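Local coordinates for putative phosphosugar isomerase (Clostridium difficile, PDB 3G68), which probably binds and isomerises phosphorylated sugars through its SIS domains, as in the isomerase half of glucosamine-6-phosphate synthases, at residues 36-42 and 63-69; 48-52 and 150-155; 84-90 and 110-116. All coordinates share one frame. Numbering follows the deposited sequence.

Contact 1 (36-42 and 63-69)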
ATOM      1  N   LYS B  36     -14.762 -22.105 -55.767  1.00 23.13           N
ATOM      2  CA  LYS B  36     -14.988 -23.402 -55.134  1.00 21.45           C
ATOM      3  C   LYS B  36     -13.713 -23.887 -54.462  1.00 19.96           C
ATOM      4  O   LYS B  36     -12.606 -23.612 -54.932  1.00 18.53           O
ATOM      5  CB  LYS B  36     -15.444 -24.410 -56.198  1.00 22.70           C
ATOM      6  CG  LYS B  36     -15.777 -25.821 -55.710  1.00 21.82           C
ATOM      7  CD  LYS B  36     -16.432 -26.646 -56.843  1.00 23.63           C
ATOM      8  CE  LYS B  36     -16.814 -28.037 -56.394  1.00 25.03           C
ATOM      9  NZ  LYS B  36     -17.496 -28.801 -57.485  1.00 25.64           N
ATOM     10  N   ILE B  37     -13.877 -24.577 -53.327  1.00 19.92           N
ATOM     11  CA  ILE B  37     -12.788 -25.245 -52.650  1.00 17.02           C
ATOM     12  C   ILE B  37     -13.158 -26.729 -52.491  1.00 16.99           C
ATOM     13  O   ILE B  37     -14.249 -27.053 -52.046  1.00 18.12           O
ATOM     14  CB  ILE B  37     -12.525 -24.629 -51.266  1.00 16.49           C
ATOM     15  CG1 ILE B  37     -11.945 -23.223 -51.417  1.00 18.36           C
ATOM     16  CG2 ILE B  37     -11.544 -25.492 -50.499  1.00 15.84           C
ATOM     17  CD1 ILE B  37     -11.907 -22.428 -50.098  1.00 16.34           C
ATOM     18  N   ILE B  38     -12.247 -27.604 -52.899  1.00 16.96           N
ATOM     19  CA  ILE B  38     -12.349 -29.025 -52.698  1.00 18.34           C
ATOM     20  C   ILE B  38     -11.193 -29.394 -51.758  1.00 17.52           C
ATOM     21  O   ILE B  38     -10.041 -29.008 -52.010  1.00 17.94           O
ATOM     22  CB  ILE B  38     -12.216 -29.816 -54.027  1.00 17.39           C
ATOM     23  CG1 ILE B  38     -13.355 -29.444 -55.002  1.00 18.58           C
ATOM     24  CG2 ILE B  38     -12.205 -31.296 -53.738  1.00 20.60           C
ATOM     25  CD1 ILE B  38     -13.133 -29.912 -56.470  1.00 19.30           C
ATOM     26  N   ILE B  39     -11.508 -30.065 -50.649  1.00 17.54           N
ATOM     27  CA  ILE B  39     -10.499 -30.556 -49.720  1.00 17.27           C
ATOM     28  C   ILE B  39     -10.436 -32.060 -49.916  1.00 17.87           C
ATOM     29  O   ILE B  39     -11.473 -32.707 -49.846  1.00 16.16           O
ATOM     30  CB  ILE B  39     -10.868 -30.287 -48.255  1.00 17.67           C
ATOM     31  CG1 ILE B  39     -11.104 -28.802 -47.997  1.00 15.05           C
ATOM     32  CG2 ILE B  39      -9.774 -30.842 -47.360  1.00 20.72           C
ATOM     33  CD1 ILE B  39     -11.852 -28.536 -46.678  1.00 19.57           C
ATOM     34  N   THR B  40      -9.249 -32.610 -50.177  1.00 18.41           N
ATOM     35  CA  THR B  40      -9.119 -34.050 -50.398  1.00 19.18           C
ATOM     36  C   THR B  40      -7.884 -34.639 -49.731  1.00 19.61           C
ATOM     37  O   THR B  40      -6.835 -33.993 -49.659  1.00 20.06           O
ATOM     38  CB  THR B  40      -9.150 -34.432 -51.928  1.00 18.56           C
ATOM     39  OG1 THR B  40      -9.245 -35.857 -52.065  1.00 19.05           O
ATOM     40  CG2 THR B  40      -7.910 -33.954 -52.673  1.00 17.62           C
ATOM     41  N   GLY B  41      -8.046 -35.865 -49.232  1.00 18.03           N
ATOM     42  CA  GLY B  41      -6.978 -36.653 -48.604  1.00 17.57           C
ATOM     43  C   GLY B  41      -7.503 -38.016 -48.160  1.00 17.96           C
ATOM     44  O   GLY B  41      -8.709 -38.270 -48.239  1.00 18.36           O
ATOM     45  N   SER B  42      -6.619 -38.879 -47.659  1.00 17.81           N
ATOM     46  CA  SER B  42      -6.985 -40.205 -47.197  1.00 18.46           C
ATOM     47  C   SER B  42      -7.019 -40.278 -45.671  1.00 17.39           C
ATOM     48  O   SER B  42      -6.401 -39.472 -44.996  1.00 16.44           O
ATOM     49  CB  SER B  42      -5.980 -41.240 -47.707  1.00 19.50           C
ATOM     50  OG  SER B  42      -5.812 -41.116 -49.097  1.00 25.04           O
ATOM     51  N   ASP B  63     -18.723 -22.669 -52.596  1.00 23.82           N
ATOM     52  CA  ASP B  63     -18.898 -24.045 -52.162  1.00 24.44           C
ATOM     53  C   ASP B  63     -17.590 -24.603 -51.663  1.00 22.24           C
ATOM     54  O   ASP B  63     -16.544 -24.403 -52.284  1.00 21.11           O
ATOM     55  CB  ASP B  63     -19.370 -24.952 -53.306  1.00 26.73           C
ATOM     56  CG  ASP B  63     -20.852 -24.850 -53.580  1.00 34.04           C
ATOM     57  OD1 ASP B  63     -21.257 -25.372 -54.637  1.00 43.99           O
ATOM     58  OD2 ASP B  63     -21.611 -24.283 -52.763  1.00 41.65           O
ATOM     59  N   VAL B  64     -17.671 -25.289 -50.525  1.00 21.66           N
ATOM     60  CA  VAL B  64     -16.554 -25.981 -49.928  1.00 20.58           C
ATOM     61  C   VAL B  64     -17.048 -27.405 -49.803  1.00 20.16           C
ATOM     62  O   VAL B  64     -18.086 -27.663 -49.183  1.00 18.78           O
ATOM     63  CB  VAL B  64     -16.176 -25.459 -48.541  1.00 20.27           C
ATOM     64  CG1 VAL B  64     -14.916 -26.167 -48.058  1.00 18.67           C
ATOM     65  CG2 VAL B  64     -15.974 -23.954 -48.597  1.00 18.51           C
ATOM     66  N   VAL B  65     -16.322 -28.324 -50.417  1.00 20.33           N
ATOM     67  CA  VAL B  65     -16.717 -29.720 -50.364  1.00 21.43           C
ATOM     68  C   VAL B  65     -15.490 -30.531 -50.033  1.00 21.23           C
ATOM     69  O   VAL B  65     -14.353 -30.066 -50.204  1.00 21.73           O
ATOM     70  CB  VAL B  65     -17.391 -30.159 -51.679  1.00 22.69           C
ATOM     71  CG1 VAL B  65     -18.653 -29.304 -51.927  1.00 25.78           C
ATOM     72  CG2 VAL B  65     -16.441 -30.022 -52.828  1.00 18.21           C
ATOM     73  N   LYS B  66     -15.710 -31.700 -49.449  1.00 18.55           N
ATOM     74  CA  LYS B  66     -14.602 -32.593 -49.165  1.00 18.87           C
ATOM     75  C   LYS B  66     -14.857 -33.883 -49.913  1.00 20.55           C
ATOM     76  O   LYS B  66     -16.009 -34.291 -50.077  1.00 19.97           O
ATOM     77  CB  LYS B  66     -14.379 -32.826 -47.652  1.00 18.18           C
ATOM     78  CG  LYS B  66     -15.222 -33.851 -46.951  1.00 19.13           C
ATOM     79  CD  LYS B  66     -16.656 -33.451 -46.769  1.00 20.36           C
ATOM     80  CE  LYS B  66     -17.479 -34.676 -46.414  1.00 19.93           C
ATOM     81  NZ  LYS B  66     -18.908 -34.287 -46.357  1.00 31.07           N
HETATM   82  N   MSE B  67     -13.784 -34.543 -50.308  1.00 22.15           N
HETATM   83  CA  MSE B  67     -13.890 -35.761 -51.080  1.00 24.95           C
HETATM   84  C   MSE B  67     -12.736 -36.699 -50.856  1.00 22.38           C
HETATM   85  O   MSE B  67     -11.599 -36.257 -50.723  1.00 22.92           O
HETATM   86  CB  MSE B  67     -13.864 -35.401 -52.577  1.00 24.98           C
HETATM   87  CG  MSE B  67     -14.904 -34.412 -53.039  1.00 26.06           C
HETATM   88 SE   MSE B  67     -14.599 -34.031 -54.922  0.75 34.84          SE
HETATM   89  CE  MSE B  67     -15.881 -32.553 -55.243  1.00 32.98           C
ATOM     90  N   TYR B  68     -13.022 -38.002 -50.830  1.00 20.80           N
ATOM     91  CA  TYR B  68     -11.973 -39.007 -50.832  1.00 20.74           C
ATOM     92  C   TYR B  68     -11.260 -38.889 -52.196  1.00 21.35           C
ATOM     93  O   TYR B  68     -11.901 -38.552 -53.197  1.00 20.52           O
ATOM     94  CB  TYR B  68     -12.542 -40.440 -50.725  1.00 20.42           C
ATOM     95  CG  TYR B  68     -12.934 -40.954 -49.359  1.00 20.63           C
ATOM     96  CD1 TYR B  68     -11.965 -41.174 -48.361  1.00 20.71           C
ATOM     97  CD2 TYR B  68     -14.248 -41.340 -49.092  1.00 20.74           C
ATOM     98  CE1 TYR B  68     -12.320 -41.704 -47.125  1.00 24.34           C
ATOM     99  CE2 TYR B  68     -14.613 -41.876 -47.867  1.00 16.90           C
ATOM    100  CZ  TYR B  68     -13.655 -42.060 -46.871  1.00 19.47           C
ATOM    101  OH  TYR B  68     -14.038 -42.611 -45.638  1.00 21.29           O
ATOM    102  N   PRO B  69      -9.949 -39.159 -52.253  1.00 23.47           N
ATOM    103  CA  PRO B  69      -9.258 -39.068 -53.546  1.00 25.34           C
ATOM    104  C   PRO B  69      -9.867 -39.982 -54.645  1.00 26.93           C
ATOM    105  O   PRO B  69      -9.954 -39.551 -55.797  1.00 26.93           O
ATOM    106  CB  PRO B  69      -7.829 -39.487 -53.209  1.00 24.98           C
ATOM    107  CG  PRO B  69      -7.684 -39.169 -51.759  1.00 25.34           C
ATOM    108  CD  PRO B  69      -9.015 -39.495 -51.169  1.00 24.36           C
TER
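This is a parallel strand pair at the edge of the SIS-domain sheet: strands 36-40 and 63-67 are the two arms of a beta-alpha-beta unit whose helix, 43-59, lies between them in sequence. Ile37 and Ile39 carry the pairing. Ile37 N donates to Asp63 O and Ile39 N to Val65 O, both at 2.9 Å, while Ile37 O accepts from Val65 N (2.9 Å) and Ile39 O from Met67 N (3.0 Å). Toward helix 43-59, Ile37, Ile39 and Val64 form an apolar layer, with Ile39 CD1 4.1 Å from Val64 CG1. On the reverse face Ile38 CG1 lies 3.8 Å from Val65 CG2, and Ile38 CG2 lies 3.8 Å from SE of the selenomethionine Met67. Beyond the last backbone bond Thr40 takes over through its side chain, OG1 donating to Met67 O at 2.7 Å. Main-chain bonds therefore fix the register and apolar side chains pack on both faces, while the Thr40 hydroxyl prolongs the pairing to where Pro69 packs beside Gly41.

Contact 2 (48-52 and 150-155)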
ATOM      1  N   SER B  48     -10.044 -34.660 -41.400  1.00 13.34           N
ATOM      2  CA  SER B  48      -9.843 -33.233 -41.121  1.00 13.49           C
ATOM      3  C   SER B  48     -10.786 -32.424 -42.020  1.00 14.15           C
ATOM      4  O   SER B  48     -11.435 -31.500 -41.546  1.00 15.38           O
ATOM      5  CB  SER B  48      -8.370 -32.809 -41.257  1.00 12.49           C
ATOM      6  OG  SER B  48      -7.949 -32.785 -42.612  1.00 19.07           O
ATOM      7  N   GLY B  49     -10.895 -32.815 -43.297  1.00 13.35           N
ATOM      8  CA  GLY B  49     -11.837 -32.196 -44.233  1.00 14.09           C
ATOM      9  C   GLY B  49     -13.301 -32.408 -43.856  1.00 13.55           C
ATOM     10  O   GLY B  49     -14.110 -31.469 -43.877  1.00 14.41           O
ATOM     11  N   VAL B  50     -13.651 -33.624 -43.471  1.00 11.58           N
ATOM     12  CA  VAL B  50     -15.011 -33.904 -43.039  1.00 10.88           C
ATOM     13  C   VAL B  50     -15.387 -33.002 -41.859  1.00 12.84           C
ATOM     14  O   VAL B  50     -16.470 -32.429 -41.807  1.00 12.02           O
ATOM     15  CB  VAL B  50     -15.179 -35.383 -42.598  1.00 11.86           C
ATOM     16  CG1 VAL B  50     -16.574 -35.637 -42.063  1.00  8.94           C
ATOM     17  CG2 VAL B  50     -14.855 -36.350 -43.717  1.00 13.89           C
ATOM     18  N   GLN B  51     -14.470 -32.875 -40.906  1.00 12.72           N
ATOM     19  CA  GLN B  51     -14.753 -32.124 -39.704  1.00 12.43           C
ATOM     20  C   GLN B  51     -14.891 -30.631 -39.915  1.00 11.84           C
ATOM     21  O   GLN B  51     -15.815 -30.040 -39.358  1.00 11.74           O
ATOM     22  CB  GLN B  51     -13.681 -32.378 -38.625  1.00 12.76           C
ATOM     23  CG  GLN B  51     -13.914 -31.628 -37.314  1.00 10.81           C
ATOM     24  CD  GLN B  51     -15.245 -31.948 -36.694  1.00 13.38           C
ATOM     25  OE1 GLN B  51     -15.681 -33.127 -36.667  1.00 11.82           O
ATOM     26  NE2 GLN B  51     -15.901 -30.929 -36.169  1.00 11.08           N
ATOM     27  N   VAL B  52     -13.996 -30.040 -40.705  1.00 13.34           N
ATOM     28  CA  VAL B  52     -13.946 -28.579 -40.886  1.00 13.71           C
ATOM     29  C   VAL B  52     -14.817 -28.053 -42.042  1.00 15.44           C
ATOM     30  O   VAL B  52     -15.226 -26.897 -42.024  1.00 14.27           O
ATOM     31  CB  VAL B  52     -12.483 -28.121 -41.050  1.00 13.58           C
ATOM     32  CG1 VAL B  52     -12.375 -26.623 -41.218  1.00 14.80           C
ATOM     33  CG2 VAL B  52     -11.697 -28.596 -39.803  1.00 12.23           C
ATOM     34  N   THR B 150      -3.953 -29.746 -38.552  1.00 10.71           N
ATOM     35  CA  THR B 150      -4.453 -29.702 -39.947  1.00 11.58           C
ATOM     36  C   THR B 150      -5.871 -29.079 -39.956  1.00 12.63           C
ATOM     37  O   THR B 150      -6.193 -28.208 -40.787  1.00 13.82           O
ATOM     38  CB  THR B 150      -4.409 -31.116 -40.609  1.00 13.84           C
ATOM     39  OG1 THR B 150      -3.029 -31.552 -40.684  1.00  9.81           O
ATOM     40  CG2 THR B 150      -5.047 -31.122 -42.009  1.00  9.07           C
ATOM     41  N   LYS B 151      -6.726 -29.495 -39.016  1.00 10.46           N
ATOM     42  CA  LYS B 151      -8.031 -28.858 -38.862  1.00 10.62           C
ATOM     43  C   LYS B 151      -7.872 -27.340 -38.617  1.00 10.47           C
ATOM     44  O   LYS B 151      -8.561 -26.544 -39.232  1.00  9.50           O
ATOM     45  CB  LYS B 151      -8.818 -29.461 -37.718  1.00  9.85           C
ATOM     46  CG  LYS B 151      -9.253 -30.907 -37.946  1.00 10.84           C
ATOM     47  CD  LYS B 151     -10.213 -31.345 -36.836  1.00 10.11           C
ATOM     48  CE  LYS B 151      -9.518 -31.525 -35.456  1.00  7.90           C
ATOM     49  NZ  LYS B 151     -10.439 -32.089 -34.451  1.00  8.79           N
ATOM     50  N   LEU B 152      -6.959 -26.959 -37.723  1.00 11.30           N
ATOM     51  CA  LEU B 152      -6.707 -25.541 -37.452  1.00 10.83           C
ATOM     52  C   LEU B 152      -6.272 -24.824 -38.725  1.00 11.32           C
ATOM     53  O   LEU B 152      -6.780 -23.758 -39.040  1.00 13.32           O
ATOM     54  CB  LEU B 152      -5.616 -25.361 -36.394  1.00 10.51           C
ATOM     55  CG  LEU B 152      -5.212 -23.939 -35.998  1.00 11.12           C
ATOM     56  CD1 LEU B 152      -6.394 -23.075 -35.549  1.00  8.39           C
ATOM     57  CD2 LEU B 152      -4.196 -24.036 -34.847  1.00  9.60           C
ATOM     58  N   ASN B 153      -5.345 -25.425 -39.452  1.00 12.00           N
ATOM     59  CA  ASN B 153      -4.802 -24.845 -40.703  1.00 13.06           C
ATOM     60  C   ASN B 153      -5.893 -24.571 -41.742  1.00 13.31           C
ATOM     61  O   ASN B 153      -5.898 -23.520 -42.401  1.00 12.15           O
ATOM     62  CB  ASN B 153      -3.712 -25.762 -41.299  1.00 14.37           C
ATOM     63  CG  ASN B 153      -2.446 -25.003 -41.663  1.00 15.71           C
ATOM     64  OD1 ASN B 153      -1.948 -24.198 -40.865  1.00 19.06           O
ATOM     65  ND2 ASN B 153      -1.906 -25.263 -42.847  1.00 17.66           N
ATOM     66  N   LEU B 154      -6.822 -25.519 -41.865  1.00 12.30           N
ATOM     67  CA  LEU B 154      -8.008 -25.382 -42.715  1.00 13.29           C
ATOM     68  C   LEU B 154      -8.940 -24.245 -42.247  1.00 13.47           C
ATOM     69  O   LEU B 154      -9.491 -23.517 -43.065  1.00 14.99           O
ATOM     70  CB  LEU B 154      -8.791 -26.681 -42.772  1.00 10.53           C
ATOM     71  CG  LEU B 154      -8.174 -27.803 -43.614  1.00 13.54           C
ATOM     72  CD1 LEU B 154      -8.792 -29.146 -43.242  1.00  9.24           C
ATOM     73  CD2 LEU B 154      -8.360 -27.491 -45.099  1.00 13.21           C
HETATM   74  N   MSE B 155      -9.134 -24.115 -40.939  1.00 12.63           N
HETATM   75  CA  MSE B 155      -9.946 -23.050 -40.421  1.00 13.92           C
HETATM   76  C   MSE B 155      -9.284 -21.692 -40.693  1.00 12.37           C
HETATM   77  O   MSE B 155      -9.973 -20.751 -41.034  1.00 13.93           O
HETATM   78  CB  MSE B 155     -10.206 -23.222 -38.921  1.00 13.92           C
HETATM   79  CG  MSE B 155     -11.141 -24.368 -38.614  1.00 14.72           C
HETATM   80 SE   MSE B 155     -11.430 -24.445 -36.702  0.75 20.63          SE
HETATM   81  CE  MSE B 155     -12.960 -25.635 -36.623  1.00 11.21           C
TER
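The two helical segments cross at -50°, their axes 9.4 Å apart at closest approach, and no hydrogen bond passes between them. Their backbones come nearest at Ser48 and Lys151, whose CA atoms lie 5.2 Å apart; the small serine permits this approach. Ser48 OG rests 3.4 Å from Thr150 CG2 and 3.8 Å from Leu154 CD1, though its polar partner is Ser45 O in its own helix. One turn on, Val52 points at the other helix and lies against three residues: its CG2 is 3.7 Å from Lys151 CB, and its CG1 is 3.9 Å from Leu154 CB and 3.7 Å from Met155 CG. The aliphatic part of Lys151 runs past Gln51, with Lys151 CD 3.7 Å from Gln51 CG. Both polar ends continue to the C-terminal half of the chain: Lys151 NZ forms a salt bridge with Asp222 and a hydrogen bond with Thr311, and Gln51 is hydrogen-bonded to Asp222 N and Asp218 O. Such packing of helices over one face of a parallel sheet, here with Val89 beneath Ser48 and Thr150, belongs to the three-layer alpha-beta-alpha sandwich of SIS domains.

Contact 3 (84-90 and 110-116)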
ATOM      1  N   THR B  84     -11.449 -22.788 -59.010  1.00 27.22           N
ATOM      2  CA  THR B  84     -11.552 -23.893 -58.067  1.00 26.98           C
ATOM      3  C   THR B  84     -10.188 -24.225 -57.491  1.00 27.05           C
ATOM      4  O   THR B  84      -9.269 -24.528 -58.243  1.00 29.16           O
ATOM      5  CB  THR B  84     -12.093 -25.182 -58.736  1.00 26.76           C
ATOM      6  OG1 THR B  84     -13.415 -24.936 -59.214  1.00 27.60           O
ATOM      7  CG2 THR B  84     -12.110 -26.360 -57.728  1.00 25.28           C
ATOM      8  N   LEU B  85     -10.076 -24.186 -56.167  1.00 26.29           N
ATOM      9  CA  LEU B  85      -8.846 -24.535 -55.447  1.00 25.65           C
ATOM     10  C   LEU B  85      -8.983 -25.949 -54.857  1.00 24.56           C
ATOM     11  O   LEU B  85      -9.908 -26.219 -54.067  1.00 23.18           O
ATOM     12  CB  LEU B  85      -8.571 -23.536 -54.317  1.00 24.91           C
ATOM     13  CG  LEU B  85      -7.399 -23.804 -53.348  1.00 26.85           C
ATOM     14  CD1 LEU B  85      -6.052 -23.678 -54.067  1.00 23.16           C
ATOM     15  CD2 LEU B  85      -7.461 -22.890 -52.087  1.00 24.03           C
ATOM     16  N   VAL B  86      -8.088 -26.853 -55.252  1.00 24.59           N
ATOM     17  CA  VAL B  86      -8.057 -28.197 -54.655  1.00 25.26           C
ATOM     18  C   VAL B  86      -6.985 -28.172 -53.565  1.00 24.93           C
ATOM     19  O   VAL B  86      -5.805 -27.897 -53.838  1.00 26.58           O
ATOM     20  CB  VAL B  86      -7.774 -29.325 -55.665  1.00 25.89           C
ATOM     21  CG1 VAL B  86      -7.693 -30.677 -54.943  1.00 24.61           C
ATOM     22  CG2 VAL B  86      -8.851 -29.347 -56.713  1.00 26.23           C
ATOM     23  N   VAL B  87      -7.410 -28.414 -52.330  1.00 24.28           N
ATOM     24  CA  VAL B  87      -6.498 -28.472 -51.206  1.00 23.03           C
ATOM     25  C   VAL B  87      -6.230 -29.950 -50.905  1.00 23.39           C
ATOM     26  O   VAL B  87      -7.105 -30.657 -50.400  1.00 22.42           O
ATOM     27  CB  VAL B  87      -7.048 -27.760 -49.971  1.00 22.23           C
ATOM     28  CG1 VAL B  87      -6.005 -27.770 -48.867  1.00 19.06           C
ATOM     29  CG2 VAL B  87      -7.463 -26.315 -50.293  1.00 24.46           C
ATOM     30  N   GLY B  88      -5.026 -30.401 -51.260  1.00 23.06           N
ATOM     31  CA  GLY B  88      -4.566 -31.749 -50.958  1.00 22.70           C
ATOM     32  C   GLY B  88      -3.993 -31.770 -49.542  1.00 21.80           C
ATOM     33  O   GLY B  88      -3.115 -30.965 -49.214  1.00 22.63           O
ATOM     34  N   VAL B  89      -4.482 -32.688 -48.712  1.00 19.40           N
ATOM     35  CA  VAL B  89      -4.055 -32.854 -47.315  1.00 18.30           C
ATOM     36  C   VAL B  89      -3.381 -34.227 -47.132  1.00 18.87           C
ATOM     37  O   VAL B  89      -3.964 -35.261 -47.462  1.00 16.43           O
ATOM     38  CB  VAL B  89      -5.261 -32.727 -46.387  1.00 18.00           C
ATOM     39  CG1 VAL B  89      -4.846 -32.849 -44.896  1.00 15.20           C
ATOM     40  CG2 VAL B  89      -5.987 -31.401 -46.624  1.00 17.99           C
ATOM     41  N   SER B  90      -2.146 -34.235 -46.637  1.00 19.03           N
ATOM     42  CA  SER B  90      -1.412 -35.475 -46.354  1.00 19.71           C
ATOM     43  C   SER B  90      -0.343 -35.174 -45.328  1.00 19.35           C
ATOM     44  O   SER B  90       0.605 -34.484 -45.669  1.00 20.23           O
ATOM     45  CB  SER B  90      -0.770 -36.049 -47.629  1.00 21.73           C
ATOM     46  OG  SER B  90       0.009 -37.209 -47.343  1.00 19.85           O
ATOM     47  N   CYS B 110      -7.573 -26.198 -62.317  1.00 29.13           N
ATOM     48  CA  CYS B 110      -7.742 -25.837 -60.902  1.00 28.34           C
ATOM     49  C   CYS B 110      -6.438 -25.307 -60.291  1.00 27.65           C
ATOM     50  O   CYS B 110      -5.329 -25.656 -60.722  1.00 27.71           O
ATOM     51  CB  CYS B 110      -8.187 -27.038 -60.055  1.00 28.56           C
ATOM     52  SG  CYS B 110      -9.795 -27.744 -60.463  1.00 25.79           S
ATOM     53  N   LYS B 111      -6.593 -24.495 -59.255  1.00 26.65           N
ATOM     54  CA  LYS B 111      -5.469 -24.023 -58.445  1.00 26.52           C
ATOM     55  C   LYS B 111      -5.203 -25.116 -57.394  1.00 25.63           C
ATOM     56  O   LYS B 111      -6.146 -25.754 -56.924  1.00 25.57           O
ATOM     57  CB  LYS B 111      -5.814 -22.686 -57.810  1.00 27.53           C
ATOM     58  CG  LYS B 111      -5.932 -21.585 -58.850  1.00 27.72           C
ATOM     59  CD  LYS B 111      -6.491 -20.322 -58.292  1.00 31.61           C
ATOM     60  CE  LYS B 111      -6.419 -19.202 -59.324  1.00 32.87           C
ATOM     61  NZ  LYS B 111      -6.842 -17.894 -58.739  1.00 36.84           N
ATOM     62  N   ILE B 112      -3.933 -25.366 -57.080  1.00 23.24           N
ATOM     63  CA  ILE B 112      -3.556 -26.445 -56.178  1.00 22.18           C
ATOM     64  C   ILE B 112      -2.859 -25.920 -54.924  1.00 22.20           C
ATOM     65  O   ILE B 112      -1.930 -25.093 -55.002  1.00 23.37           O
ATOM     66  CB  ILE B 112      -2.604 -27.444 -56.867  1.00 21.50           C
ATOM     67  CG1 ILE B 112      -3.186 -27.950 -58.201  1.00 19.26           C
ATOM     68  CG2 ILE B 112      -2.284 -28.627 -55.948  1.00 21.85           C
ATOM     69  CD1 ILE B 112      -4.559 -28.657 -58.114  1.00 19.35           C
ATOM     70  N   ALA B 113      -3.313 -26.403 -53.776  1.00 20.43           N
ATOM     71  CA  ALA B 113      -2.704 -26.079 -52.494  1.00 17.96           C
ATOM     72  C   ALA B 113      -2.386 -27.387 -51.792  1.00 18.68           C
ATOM     73  O   ALA B 113      -3.121 -28.382 -51.969  1.00 17.48           O
ATOM     74  CB  ALA B 113      -3.635 -25.216 -51.660  1.00 18.42           C
ATOM     75  N   SER B 114      -1.291 -27.396 -51.026  1.00 18.44           N
ATOM     76  CA  SER B 114      -0.886 -28.563 -50.250  1.00 18.66           C
ATOM     77  C   SER B 114      -0.874 -28.266 -48.738  1.00 18.60           C
ATOM     78  O   SER B 114      -0.617 -27.143 -48.319  1.00 18.36           O
ATOM     79  CB  SER B 114       0.490 -29.083 -50.697  1.00 19.60           C
ATOM     80  OG  SER B 114       1.502 -28.073 -50.636  1.00 21.27           O
HETATM   81  N   MSE B 115      -1.200 -29.281 -47.936  1.00 17.04           N
HETATM   82  CA  MSE B 115      -1.106 -29.204 -46.487  1.00 17.51           C
HETATM   83  C   MSE B 115      -0.455 -30.474 -45.977  1.00 18.28           C
HETATM   84  O   MSE B 115      -1.124 -31.466 -45.656  1.00 19.36           O
HETATM   85  CB  MSE B 115      -2.475 -28.966 -45.845  1.00 17.90           C
HETATM   86  CG  MSE B 115      -3.071 -27.625 -46.192  1.00 19.50           C
HETATM   87 SE   MSE B 115      -4.485 -27.142 -44.911  0.75 20.68          SE
HETATM   88  CE  MSE B 115      -4.873 -25.234 -45.547  1.00 12.98           C
ATOM     89  N   ALA B 116       0.866 -30.463 -46.003  1.00 18.93           N
ATOM     90  CA  ALA B 116       1.677 -31.548 -45.490  1.00 19.03           C
ATOM     91  C   ALA B 116       2.276 -31.117 -44.152  1.00 19.33           C
ATOM     92  O   ALA B 116       2.416 -29.909 -43.877  1.00 17.31           O
ATOM     93  CB  ALA B 116       2.768 -31.904 -46.497  1.00 18.47           C
TER
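Six main-chain hydrogen bonds join strands 84-90 and 111-116, the parallel pair of a beta-alpha-beta unit crossing over through helix 96-107 in the SIS domain. Lys111 N donates to Thr84 O (2.9 Å), Val86 N to Lys111 O (2.8 Å), Ala113 N to Val86 O (2.9 Å), Gly88 N to Ala113 O (2.9 Å), Met115 N to Gly88 O (2.9 Å) and Ser90 N to Met115 O (3.1 Å). Further out, Ser114 OG is hydrogen-bonded to Asp124, and Ser90 OG binds a citrate, probably from the crystallisation liquor, which may mark a pocket at this end of the sheet. Val86 and Ile112 meet on the face toward helix 96-107, with Val86 CB 4.1 Å from Ile112 CD1. Leu85, Val87, Val89, Ala113 and Met115 share the other face, where Met115, a selenomethionine, reaches helix 145-165. Val87 CG1 lies 4.0 Å from Met115 CG, and the small Ala113 leaves room for Leu85, whose CD1 sits 3.7 Å from Ala113 CB.

From the N terminus, strand 36-40 leads into helix 43-59, which carries 48-52, and contact 1 closes the first loop when strand 63-67 returns. Contact 3 follows in series, from strand 84-90 through helix 96-107 to strand 111-116. Contact 2 closes last, when 150-155 reaches 48-52: its long loop encloses contact 3 entirely and crosses contact 1. Strands 36-40 and 84-90 are sheet neighbours, joining contacts 1 and 3 through probable hydrogen bonds such as Thr40 O to Val89 N (2.9 Å). Contact 2 lies over both: Leu154 CD2 is 4.0 Å from Ile39 CD1 and 3.9 Å from Met115 SE.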